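Local coordinates for protein race-specific elicitor A4 (Passalora fulva, PDB 6BN0) that binds chitin as a fungal effector and triggers a hypersensitive response in tomato plants of Cf-4 genotype, at residues C52-N61 with C67-C75; Y3-I12 with C36-P47. All coordinates share one frame; numbering follows the deposited sequence.

Contact 1 (C52-N61 with C67-C75); sequences CPKGLQWNDN and CDYPNLSTC. With NAG (2-acetamido-2-deoxy-beta-D-glucopyranose), chain E; NAG (2-acetamido-2-deoxy-beta-D-glucopyranose), chain F; NAG (2-acetamido-2-deoxy-beta-D-glucopyranose), chain B; NAG (2-acetamido-2-deoxy-beta-D-glucopyranose), chain C.
Gln57 and Asp68 face each other as an antiparallel hydrogen-bonded pair: Gln57 N gives a nearly straight bond to Asp68 O (2.8 Å, 163°), and Asp68 N returns one to Gln57 O. The next pair, Trp58 with Cys67, is non-hydrogen-bonded. After Asp68 the chain turns back through the 3-10 segment 70-72, and Thr74 N donates to Trp58 O at 3.1 Å. Thr74 OG1, set between its own N and carbonyl carbon (chi1 51°), takes a 167° bond from Asp60 N at 2.9 Å. Gln57 runs its extended side chain across Pro70 at about a right angle, and its OE1 reaches Ser73 OG (2.8 Å); a water bridges OE1 to Pro70 O. Ser73 OG also accepts from Cys75 N in an ST turn. The paired strands 57-59 and 66-68 are the small C-terminal beta hairpin of the chitin-binding type-2 (CBM14) domain, and the tail to Cys75 folds back along it. Two disulfides hold the region: Cys52 to Cys67 joins the chain ahead of the first strand to the second, and Cys75, in the tail, is bonded to Cys30. At Cys67, SG sits at the edge of the Trp58 ring, which stacks on Tyr33 elsewhere and whose NE1 donates in the ring plane to Asp60 OD2.

Cys67 O accepts a bond from O6 of the chain C sugar at 2.6 Å. Tyr69 carries its ring out to the glycan: C8 of the chain E acetamide lies over one face, while that sugar's O3 comes to the ring edge and hydrogen-bonds OH; the chain F N2 adds a weak bond to the same hydroxyl. Leu56 CD2 packs obliquely against Tyr69 CD1 at 3.9 Å, and Leu56 CB meets Cys67 CB.

Contact 2 (Y3-I12 with C36-P47); sequences YNPCKPQEVI and CVPLDEVGNAKP
Cys6 and Cys36 form the covalent link, with SG bonded to SG at 2.0 Å and a dihedral of -91° across the sulfurs. It fastens the N-terminal arm to the strand 32-38, and Cys36 itself lines a glycan pocket. Apolar packing flanks the bridge. Ala45 CB touches both Cys6 CB (4.0 Å) and Val11 CG2, which sit next to each other, and Pro47 CB comes up to Cys6 SG. From helix 8-14, Val11 sends its two methyls apart: CG1, anti to the backbone N (chi1 179°), reaches Pro38 CB, while CG2 turns to Ala45.

The strands 32-38 and 45-51 form a beta hairpin of the three-stranded antiparallel sheet, and the helix rests on its closing loop. There Gly43, with no side chain, comes within 4.2 Å of Pro8, CA to CA, and its O sits against Val11 CB. Ile12 CG1 lies 3.6 Å from Gly43 CA, and its CD1 meets Val42 O.

Among polar contacts, Pro8 CA makes a CA-H...O contact with Gly43 O at 3.6 Å. The loop is braced from inside by Asp40: OD1 accepts from Val42 N in an Asx turn and from Asn44 N on the opposite face of the carboxylate, while OD2 takes Asn44 ND2 with its syn lone pair.

Along the chain both segments of contact 2 come ahead of those of contact 1. Their centres are 24 Å apart on opposite sides of the chain's centre, and their nearest atoms stay about 8 Å from each other. Contact 2 joins helix 8-14 and the N-terminal arm to one end of the three-stranded antiparallel sheet; contact 1 lies in the separate two-stranded sheet. Strand 45-51 leads from the former to the latter, with strand 57-59 next in the chain. Both contacts contain a disulfide and residues of the two glycan pockets, so chitin oligomers meet residues drawn from both ends of the domain.

Contact 1 (C52-N61 with C67-C75)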
loop_
_atom_site.group_PDB
_atom_site.type_symbol
_atom_site.label_atom_id
_atom_site.label_comp_id
_atom_site.label_asym_id
_atom_site.label_seq_id
_atom_site.Cartn_x
_atom_site.Cartn_y
_atom_site.Cartn_z
ATOM N N CYS A 52 -1.281 11.217 -1.529
ATOM C CA CYS A 52 -1.261 10.830 -0.112
ATOM C C CYS A 52 -2.633 11.069 0.522
ATOM O O CYS A 52 -3.445 11.845 0.001
ATOM C CB CYS A 52 -0.185 11.628 0.636
ATOM S SG CYS A 52 1.552 11.080 0.375
ATOM N N PRO A 53 -2.948 10.377 1.625
ATOM C CA PRO A 53 -4.199 10.666 2.335
ATOM C C PRO A 53 -4.128 12.059 2.915
ATOM O O PRO A 53 -3.052 12.633 3.017
ATOM C CB PRO A 53 -4.262 9.607 3.462
ATOM C CG PRO A 53 -3.427 8.466 2.921
ATOM C CD PRO A 53 -2.284 9.180 2.192
ATOM N N LYS A 54 -5.303 12.602 3.257
ATOM C CA LYS A 54 -5.416 13.911 3.876
ATOM C C LYS A 54 -4.454 14.069 5.042
ATOM O O LYS A 54 -4.425 13.236 5.952
ATOM C CB LYS A 54 -6.856 14.125 4.348
ATOM C CG LYS A 54 -7.140 15.512 4.959
ATOM C CD LYS A 54 -8.645 15.594 5.369
ATOM C CE LYS A 54 -8.989 16.948 5.959
ATOM N NZ LYS A 54 -10.434 17.069 6.405
ATOM N N GLY A 55 -3.665 15.148 5.015
ATOM C CA GLY A 55 -2.821 15.502 6.145
ATOM C C GLY A 55 -1.405 14.937 6.083
ATOM O O GLY A 55 -0.555 15.333 6.892
ATOM N N LEU A 56 -1.133 14.027 5.160
ATOM C CA LEU A 56 0.127 13.297 5.115
ATOM C C LEU A 56 0.999 13.793 3.974
ATOM O O LEU A 56 0.520 14.383 2.993
ATOM C CB LEU A 56 -0.111 11.798 4.938
ATOM C CG LEU A 56 -0.977 11.230 6.077
ATOM C CD1 LEU A 56 -0.975 9.679 6.021
ATOM C CD2 LEU A 56 -0.441 11.718 7.454
ATOM N N GLN A 57 2.285 13.508 4.102
ATOM C CA GLN A 57 3.266 13.958 3.119
ATOM C C GLN A 57 4.236 12.816 2.840
ATOM O O GLN A 57 4.434 11.946 3.695
ATOM C CB GLN A 57 4.061 15.187 3.604
ATOM C CG GLN A 57 3.216 16.464 3.837
ATOM C CD GLN A 57 4.069 17.619 4.299
ATOM O OE1 GLN A 57 5.170 17.414 4.777
ATOM N NE2 GLN A 57 3.548 18.825 4.208
ATOM N N TRP A 58 4.812 12.816 1.629
ATOM C CA TRP A 58 5.697 11.734 1.199
ATOM C C TRP A 58 6.910 11.635 2.124
ATOM O O TRP A 58 7.572 12.642 2.404
ATOM C CB TRP A 58 6.191 11.979 -0.256
ATOM C CG TRP A 58 7.010 10.802 -0.749
ATOM C CD1 TRP A 58 8.334 10.799 -1.123
ATOM C CD2 TRP A 58 6.548 9.447 -0.872
ATOM N NE1 TRP A 58 8.714 9.523 -1.515
ATOM C CE2 TRP A 58 7.642 8.672 -1.348
ATOM C CE3 TRP A 58 5.316 8.815 -0.631
ATOM C CZ2 TRP A 58 7.541 7.290 -1.590
ATOM C CZ3 TRP A 58 5.216 7.421 -0.872
ATOM C CH2 TRP A 58 6.326 6.681 -1.362
ATOM N N ASN A 59 7.237 10.409 2.541
ATOM C CA ASN A 59 8.449 10.107 3.314
ATOM C C ASN A 59 9.345 9.214 2.442
ATOM O O ASN A 59 9.141 7.996 2.345
ATOM C CB ASN A 59 8.075 9.456 4.660
ATOM C CG ASN A 59 9.271 9.209 5.566
ATOM O OD1 ASN A 59 9.095 8.882 6.751
ATOM N ND2 ASN A 59 10.469 9.294 5.024
ATOM N N ASP A 60 10.328 9.829 1.799
ATOM C CA ASP A 60 11.220 9.150 0.863
ATOM C C ASP A 60 12.360 8.428 1.554
ATOM O O ASP A 60 13.246 7.902 0.868
ATOM C CB ASP A 60 11.798 10.164 -0.131
ATOM C CG ASP A 60 12.242 9.514 -1.444
ATOM O OD1 ASP A 60 13.368 9.794 -1.922
ATOM O OD2 ASP A 60 11.438 8.733 -2.008
ATOM N N ASN A 61 12.401 8.418 2.880
ATOM C CA ASN A 61 13.537 7.805 3.567
ATOM C C ASN A 61 13.613 6.296 3.306
ATOM O O ASN A 61 12.606 5.616 3.103
ATOM C CB ASN A 61 13.455 8.064 5.076
ATOM C CG ASN A 61 14.027 9.406 5.477
ATOM O OD1 ASN A 61 15.174 9.723 5.161
ATOM N ND2 ASN A 61 13.230 10.212 6.174
ATOM N N CYS A 67 3.461 7.564 2.756
ATOM C CA CYS A 67 2.947 8.839 3.245
ATOM C C CYS A 67 2.983 8.886 4.773
ATOM O O CYS A 67 2.699 7.887 5.444
ATOM C CB CYS A 67 1.532 9.033 2.706
ATOM S SG CYS A 67 1.445 8.999 0.912
ATOM N N ASP A 68 3.345 10.041 5.333
ATOM C CA ASP A 68 3.698 10.119 6.761
ATOM C C ASP A 68 3.243 11.453 7.328
ATOM O O ASP A 68 2.853 12.357 6.577
ATOM C CB ASP A 68 5.230 9.934 6.972
ATOM C CG ASP A 68 5.571 9.122 8.266
ATOM O OD1 ASP A 68 4.778 9.106 9.224
ATOM O OD2 ASP A 68 6.607 8.440 8.321
ATOM N N TYR A 69 3.299 11.582 8.665
ATOM C CA TYR A 69 3.001 12.879 9.262
ATOM C C TYR A 69 4.035 13.893 8.792
ATOM O O TYR A 69 5.225 13.543 8.615
ATOM C CB TYR A 69 2.982 12.834 10.806
ATOM C CG TYR A 69 1.996 11.818 11.325
ATOM C CD1 TYR A 69 0.629 12.028 11.203
ATOM C CD2 TYR A 69 2.435 10.634 11.918
ATOM C CE1 TYR A 69 -0.280 11.107 11.677
ATOM C CE2 TYR A 69 1.539 9.712 12.394
ATOM C CZ TYR A 69 0.187 9.949 12.271
ATOM O OH TYR A 69 -0.716 9.020 12.735
ATOM N N PRO A 70 3.635 15.156 8.606
ATOM C CA PRO A 70 4.589 16.166 8.078
ATOM C C PRO A 70 5.896 16.274 8.833
ATOM O O PRO A 70 6.949 16.380 8.192
ATOM C CB PRO A 70 3.775 17.465 8.147
ATOM C CG PRO A 70 2.322 16.968 7.867
ATOM C CD PRO A 70 2.246 15.663 8.671
ATOM N N ASN A 71 5.886 16.221 10.164
ATOM C CA ASN A 71 7.142 16.309 10.898
ATOM C C ASN A 71 8.079 15.127 10.643
ATOM O O ASN A 71 9.248 15.199 11.018
ATOM C CB ASN A 71 6.870 16.436 12.397
ATOM C CG ASN A 71 6.311 15.176 12.976
ATOM O OD1 ASN A 71 5.329 14.635 12.478
ATOM N ND2 ASN A 71 6.952 14.675 14.022
ATOM N N LEU A 72 7.620 14.050 10.010
ATOM C CA LEU A 72 8.486 12.937 9.658
ATOM C C LEU A 72 8.713 12.831 8.164
ATOM O O LEU A 72 9.416 11.919 7.723
ATOM C CB LEU A 72 7.907 11.599 10.151
ATOM C CG LEU A 72 7.652 11.530 11.647
ATOM C CD1 LEU A 72 6.828 10.262 12.001
ATOM C CD2 LEU A 72 8.997 11.576 12.342
ATOM N N SER A 73 8.134 13.720 7.377
ATOM C CA SER A 73 8.227 13.582 5.938
ATOM C C SER A 73 9.535 14.164 5.438
ATOM O O SER A 73 10.242 14.865 6.156
ATOM C CB SER A 73 7.069 14.302 5.249
ATOM O OG SER A 73 7.372 15.698 5.207
ATOM N N THR A 74 9.829 13.902 4.168
ATOM C CA THR A 74 11.005 14.465 3.520
ATOM C C THR A 74 10.643 15.691 2.654
ATOM O O THR A 74 11.410 16.093 1.774
ATOM C CB THR A 74 11.734 13.383 2.706
ATOM O OG1 THR A 74 10.795 12.716 1.861
ATOM C CG2 THR A 74 12.460 12.334 3.612
ATOM N N CYS A 75 9.497 16.296 2.893
ATOM C CA CYS A 75 9.154 17.535 2.218
ATOM C C CYS A 75 10.310 18.529 2.399
ATOM O O CYS A 75 10.793 18.706 3.526
ATOM C CB CYS A 75 7.855 18.113 2.801
ATOM S SG CYS A 75 7.155 19.576 1.866
HETATM C C1 NAG E . 2.112 4.099 11.075
HETATM C C2 NAG E . 1.533 5.404 11.605
HETATM C C3 NAG E . 1.918 5.618 13.086
HETATM C C4 NAG E . 1.597 4.361 13.895
HETATM C C5 NAG E . 2.121 3.096 13.214
HETATM C C6 NAG E . 1.658 1.841 13.912
HETATM C C7 NAG E . 0.953 7.186 10.080
HETATM C C8 NAG E . 1.392 8.346 9.210
HETATM N N2 NAG E . 1.896 6.543 10.760
HETATM O O3 NAG E . 1.144 6.686 13.638
HETATM O O4 NAG E . 2.143 4.409 15.210
HETATM O O5 NAG E . 1.651 3.028 11.859
HETATM O O6 NAG E . 2.095 0.671 13.239
HETATM O O7 NAG E . -0.219 6.870 10.184
HETATM C C1 NAG F . -2.627 4.763 10.916
HETATM C C2 NAG F . -3.323 5.945 11.607
HETATM C C3 NAG F . -3.023 5.952 13.105
HETATM C C4 NAG F . -3.293 4.591 13.734
HETATM C C5 NAG F . -2.544 3.502 12.963
HETATM C C6 NAG F . -2.847 2.105 13.440
HETATM C C7 NAG F . -3.671 8.056 10.368
HETATM C C8 NAG F . -2.995 9.296 9.816
HETATM N N2 NAG F . -2.874 7.194 11.012
HETATM O O3 NAG F . -3.818 6.957 13.731
HETATM O O4 NAG F . -2.777 4.601 15.061
HETATM O O5 NAG F . -2.936 3.547 11.589
HETATM O O6 NAG F . -2.004 1.179 12.767
HETATM O O7 NAG F . -4.872 7.855 10.226
HETATM C C1 NAG B . -2.570 1.996 1.013
HETATM C C2 NAG B . -2.671 3.349 1.717
HETATM C C3 NAG B . -2.215 3.243 3.175
HETATM C C4 NAG B . -2.865 2.055 3.878
HETATM C C5 NAG B . -2.730 0.796 3.040
HETATM C C6 NAG B . -3.516 -0.347 3.664
HETATM C C7 NAG B . -2.355 5.442 0.495
HETATM C C8 NAG B . -1.352 6.364 -0.171
HETATM N N2 NAG B . -1.857 4.326 1.024
HETATM O O3 NAG B . -2.559 4.444 3.860
HETATM O O4 NAG B . -2.203 1.726 5.102
HETATM O O5 NAG B . -3.286 1.029 1.736
HETATM O O6 NAG B . -3.457 -1.525 2.877
HETATM O O7 NAG B . -3.566 5.688 0.515
HETATM C C1 NAG C . 1.712 1.403 6.517
HETATM C C2 NAG C . 2.103 0.740 7.857
HETATM C C3 NAG C . 1.748 1.661 9.044
HETATM C C4 NAG C . 2.229 3.084 8.810
HETATM C C5 NAG C . 1.748 3.588 7.450
HETATM C C6 NAG C . 2.242 4.996 7.140
HETATM C C7 NAG C . 2.017 -1.683 8.293
HETATM C C8 NAG C . 1.127 -2.896 8.401
HETATM N N2 NAG C . 1.405 -0.531 7.994
HETATM O O3 NAG C . 2.360 1.115 10.209
HETATM O O4 NAG C . 1.646 4.004 9.729
HETATM O O5 NAG C . 2.259 2.719 6.445
HETATM O O6 NAG C . 1.897 5.393 5.815
HETATM O O7 NAG C . 3.233 -1.745 8.468
HETATM O O HOH W 1 6.695 19.099 6.653
#

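Contact 2 (Y3-I12 with C36-P47)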
loop_
_atom_site.group_PDB
_atom_site.type_symbol
_atom_site.label_atom_id
_atom_site.label_comp_id
_atom_site.label_asym_id
_atom_site.label_seq_id
_atom_site.Cartn_x
_atom_site.Cartn_y
_atom_site.Cartn_z
ATOM N N TYR A 3 8.644 14.452 -16.828
ATOM C CA TYR A 3 9.488 14.084 -15.701
ATOM C C TYR A 3 9.302 12.607 -15.385
ATOM O O TYR A 3 8.177 12.124 -15.313
ATOM C CB TYR A 3 9.139 14.950 -14.480
ATOM C CG TYR A 3 9.985 14.631 -13.277
ATOM C CD1 TYR A 3 11.274 15.138 -13.162
ATOM C CD2 TYR A 3 9.513 13.787 -12.267
ATOM C CE1 TYR A 3 12.085 14.860 -12.060
ATOM C CE2 TYR A 3 10.330 13.486 -11.160
ATOM C CZ TYR A 3 11.600 14.025 -11.058
ATOM O OH TYR A 3 12.376 13.717 -9.963
ATOM N N ASN A 4 10.400 11.872 -15.216
ATOM C CA ASN A 4 10.312 10.413 -15.069
ATOM C C ASN A 4 11.467 9.897 -14.218
ATOM O O ASN A 4 12.577 9.673 -14.725
ATOM C CB ASN A 4 10.302 9.724 -16.425
ATOM C CG ASN A 4 10.130 8.193 -16.314
ATOM O OD1 ASN A 4 10.025 7.501 -17.337
ATOM N ND2 ASN A 4 10.152 7.669 -15.103
ATOM N N PRO A 5 11.255 9.725 -12.914
ATOM C CA PRO A 5 12.345 9.315 -12.013
ATOM C C PRO A 5 12.486 7.804 -11.871
ATOM O O PRO A 5 13.213 7.357 -10.977
ATOM C CB PRO A 5 11.883 9.925 -10.676
ATOM C CG PRO A 5 10.353 9.680 -10.711
ATOM C CD PRO A 5 9.980 9.932 -12.188
ATOM N N CYS A 6 11.789 7.027 -12.699
ATOM C CA CYS A 6 11.750 5.554 -12.590
ATOM C C CYS A 6 13.088 4.991 -13.030
ATOM O O CYS A 6 13.392 4.947 -14.220
ATOM C CB CYS A 6 10.625 4.994 -13.458
ATOM S SG CYS A 6 9.023 5.711 -13.001
ATOM N N LYS A 7 13.920 4.590 -12.084
ATOM C CA LYS A 7 15.239 4.077 -12.463
ATOM C C LYS A 7 15.129 2.682 -13.063
ATOM O O LYS A 7 14.558 1.785 -12.438
ATOM C CB LYS A 7 16.161 4.021 -11.272
ATOM C CG LYS A 7 16.466 5.347 -10.715
ATOM C CD LYS A 7 17.790 5.392 -10.029
ATOM C CE LYS A 7 17.619 5.683 -8.578
ATOM N NZ LYS A 7 18.083 7.025 -8.227
ATOM N N PRO A 8 15.672 2.466 -14.253
ATOM C CA PRO A 8 15.489 1.188 -14.952
ATOM C C PRO A 8 15.873 -0.046 -14.150
ATOM O O PRO A 8 15.180 -1.062 -14.217
ATOM C CB PRO A 8 16.427 1.342 -16.167
ATOM C CG PRO A 8 16.570 2.774 -16.352
ATOM C CD PRO A 8 16.457 3.431 -15.029
ATOM N N GLN A 9 16.996 -0.002 -13.432
ATOM C CA GLN A 9 17.411 -1.169 -12.671
ATOM C C GLN A 9 16.412 -1.481 -11.570
ATOM O O GLN A 9 16.198 -2.655 -11.225
ATOM C CB GLN A 9 18.796 -0.947 -12.071
ATOM C CG GLN A 9 19.449 -2.251 -11.653
ATOM C CD GLN A 9 19.612 -3.192 -12.845
ATOM O OE1 GLN A 9 20.301 -2.863 -13.816
ATOM N NE2 GLN A 9 18.960 -4.352 -12.785
ATOM N N GLU A 10 15.841 -0.439 -10.962
ATOM C CA GLU A 10 14.811 -0.671 -9.952
ATOM C C GLU A 10 13.595 -1.308 -10.596
ATOM O O GLU A 10 13.002 -2.240 -10.038
ATOM C CB GLU A 10 14.455 0.643 -9.237
ATOM C CG GLU A 10 13.133 0.679 -8.429
ATOM C CD GLU A 10 13.270 0.113 -7.018
ATOM O OE1 GLU A 10 14.349 -0.445 -6.722
ATOM O OE2 GLU A 10 12.304 0.202 -6.210
ATOM N N VAL A 11 13.265 -0.884 -11.817
ATOM C CA VAL A 11 12.110 -1.461 -12.496
ATOM C C VAL A 11 12.368 -2.922 -12.846
ATOM O O VAL A 11 11.528 -3.794 -12.601
ATOM C CB VAL A 11 11.773 -0.606 -13.733
ATOM C CG1 VAL A 11 10.579 -1.184 -14.516
ATOM C CG2 VAL A 11 11.480 0.855 -13.284
ATOM N N ILE A 12 13.553 -3.222 -13.382
ATOM C CA ILE A 12 13.875 -4.589 -13.778
ATOM C C ILE A 12 13.945 -5.508 -12.557
ATOM O O ILE A 12 13.536 -6.671 -12.609
ATOM C CB ILE A 12 15.214 -4.590 -14.558
ATOM C CG1 ILE A 12 15.089 -3.888 -15.918
ATOM C CG2 ILE A 12 15.760 -6.007 -14.712
ATOM C CD1 ILE A 12 16.452 -3.589 -16.590
ATOM N N CYS A 36 5.839 4.005 -10.484
ATOM C CA CYS A 36 6.216 3.597 -11.837
ATOM C C CYS A 36 5.431 2.357 -12.266
ATOM O O CYS A 36 5.309 1.403 -11.502
ATOM C CB CYS A 36 7.721 3.325 -11.883
ATOM S SG CYS A 36 8.649 4.740 -11.267
ATOM N N VAL A 37 4.905 2.375 -13.482
ATOM C CA VAL A 37 4.216 1.217 -14.037
ATOM C C VAL A 37 5.116 0.629 -15.117
ATOM O O VAL A 37 5.353 1.277 -16.140
ATOM C CB VAL A 37 2.841 1.592 -14.610
ATOM C CG1 VAL A 37 2.200 0.382 -15.340
ATOM C CG2 VAL A 37 1.914 2.166 -13.500
ATOM N N PRO A 38 5.613 -0.596 -14.957
ATOM C CA PRO A 38 6.500 -1.166 -15.990
ATOM C C PRO A 38 5.820 -1.240 -17.343
ATOM O O PRO A 38 4.642 -1.564 -17.441
ATOM C CB PRO A 38 6.841 -2.575 -15.451
ATOM C CG PRO A 38 6.700 -2.416 -13.951
ATOM C CD PRO A 38 5.510 -1.468 -13.770
ATOM N N LEU A 39 6.564 -0.902 -18.397
ATOM C CA LEU A 39 6.028 -0.973 -19.747
ATOM C C LEU A 39 6.642 -2.084 -20.572
ATOM O O LEU A 39 6.071 -2.451 -21.602
ATOM C CB LEU A 39 6.228 0.360 -20.492
ATOM C CG LEU A 39 5.403 1.512 -19.916
ATOM C CD1 LEU A 39 5.712 2.847 -20.629
ATOM C CD2 LEU A 39 3.908 1.180 -19.959
ATOM N N ASP A 40 7.770 -2.633 -20.142
ATOM C CA ASP A 40 8.449 -3.680 -20.893
ATOM C C ASP A 40 9.471 -4.349 -19.983
ATOM O O ASP A 40 9.629 -3.987 -18.812
ATOM C CB ASP A 40 9.118 -3.122 -22.158
ATOM C CG ASP A 40 10.103 -1.989 -21.856
ATOM O OD1 ASP A 40 10.691 -1.957 -20.744
ATOM O OD2 ASP A 40 10.311 -1.136 -22.748
ATOM N N GLU A 41 10.203 -5.299 -20.559
ATOM C CA GLU A 41 11.176 -6.103 -19.837
ATOM C C GLU A 41 12.497 -5.384 -19.595
ATOM O O GLU A 41 13.315 -5.882 -18.818
ATOM C CB GLU A 41 11.440 -7.389 -20.630
ATOM C CG GLU A 41 11.641 -8.630 -19.797
ATOM C CD GLU A 41 11.497 -9.911 -20.625
ATOM O OE1 GLU A 41 12.420 -10.246 -21.406
ATOM O OE2 GLU A 41 10.450 -10.581 -20.500
ATOM N N VAL A 42 12.735 -4.245 -20.245
ATOM C CA VAL A 42 14.048 -3.615 -20.243
ATOM C C VAL A 42 14.096 -2.407 -19.312
ATOM O O VAL A 42 15.061 -1.643 -19.346
ATOM C CB VAL A 42 14.494 -3.234 -21.669
ATOM C CG1 VAL A 42 14.949 -4.478 -22.435
ATOM C CG2 VAL A 42 13.375 -2.514 -22.429
ATOM N N GLY A 43 13.085 -2.229 -18.471
ATOM C CA GLY A 43 13.162 -1.248 -17.413
ATOM C C GLY A 43 12.441 0.050 -17.685
ATOM O O GLY A 43 12.472 0.942 -16.832
ATOM N N ASN A 44 11.788 0.190 -18.834
ATOM C CA ASN A 44 11.017 1.397 -19.088
ATOM C C ASN A 44 9.705 1.351 -18.333
ATOM O O ASN A 44 9.113 0.288 -18.141
ATOM C CB ASN A 44 10.772 1.587 -20.578
ATOM C CG ASN A 44 12.050 1.778 -21.335
ATOM O OD1 ASN A 44 12.837 2.659 -21.011
ATOM N ND2 ASN A 44 12.276 0.946 -22.342
ATOM N N ALA A 45 9.259 2.517 -17.880
ATOM C CA ALA A 45 8.089 2.586 -17.036
ATOM C C ALA A 45 7.405 3.927 -17.213
ATOM O O ALA A 45 8.025 4.927 -17.607
ATOM C CB ALA A 45 8.446 2.372 -15.575
ATOM N N LYS A 46 6.104 3.907 -16.974
ATOM C CA LYS A 46 5.289 5.106 -17.025
ATOM C C LYS A 46 5.195 5.663 -15.614
ATOM O O LYS A 46 4.819 4.917 -14.695
ATOM C CB LYS A 46 3.888 4.795 -17.562
ATOM C CG LYS A 46 2.907 5.918 -17.353
ATOM C CD LYS A 46 1.537 5.400 -17.151
ATOM C CE LYS A 46 0.684 5.725 -18.305
ATOM N NZ LYS A 46 0.267 7.149 -18.196
ATOM N N PRO A 47 5.599 6.908 -15.381
ATOM C CA PRO A 47 5.427 7.511 -14.053
ATOM C C PRO A 47 3.986 7.938 -13.840
ATOM O O PRO A 47 3.362 8.515 -14.728
ATOM C CB PRO A 47 6.363 8.727 -14.098
ATOM C CG PRO A 47 6.465 9.074 -15.559
ATOM C CD PRO A 47 6.244 7.814 -16.347
#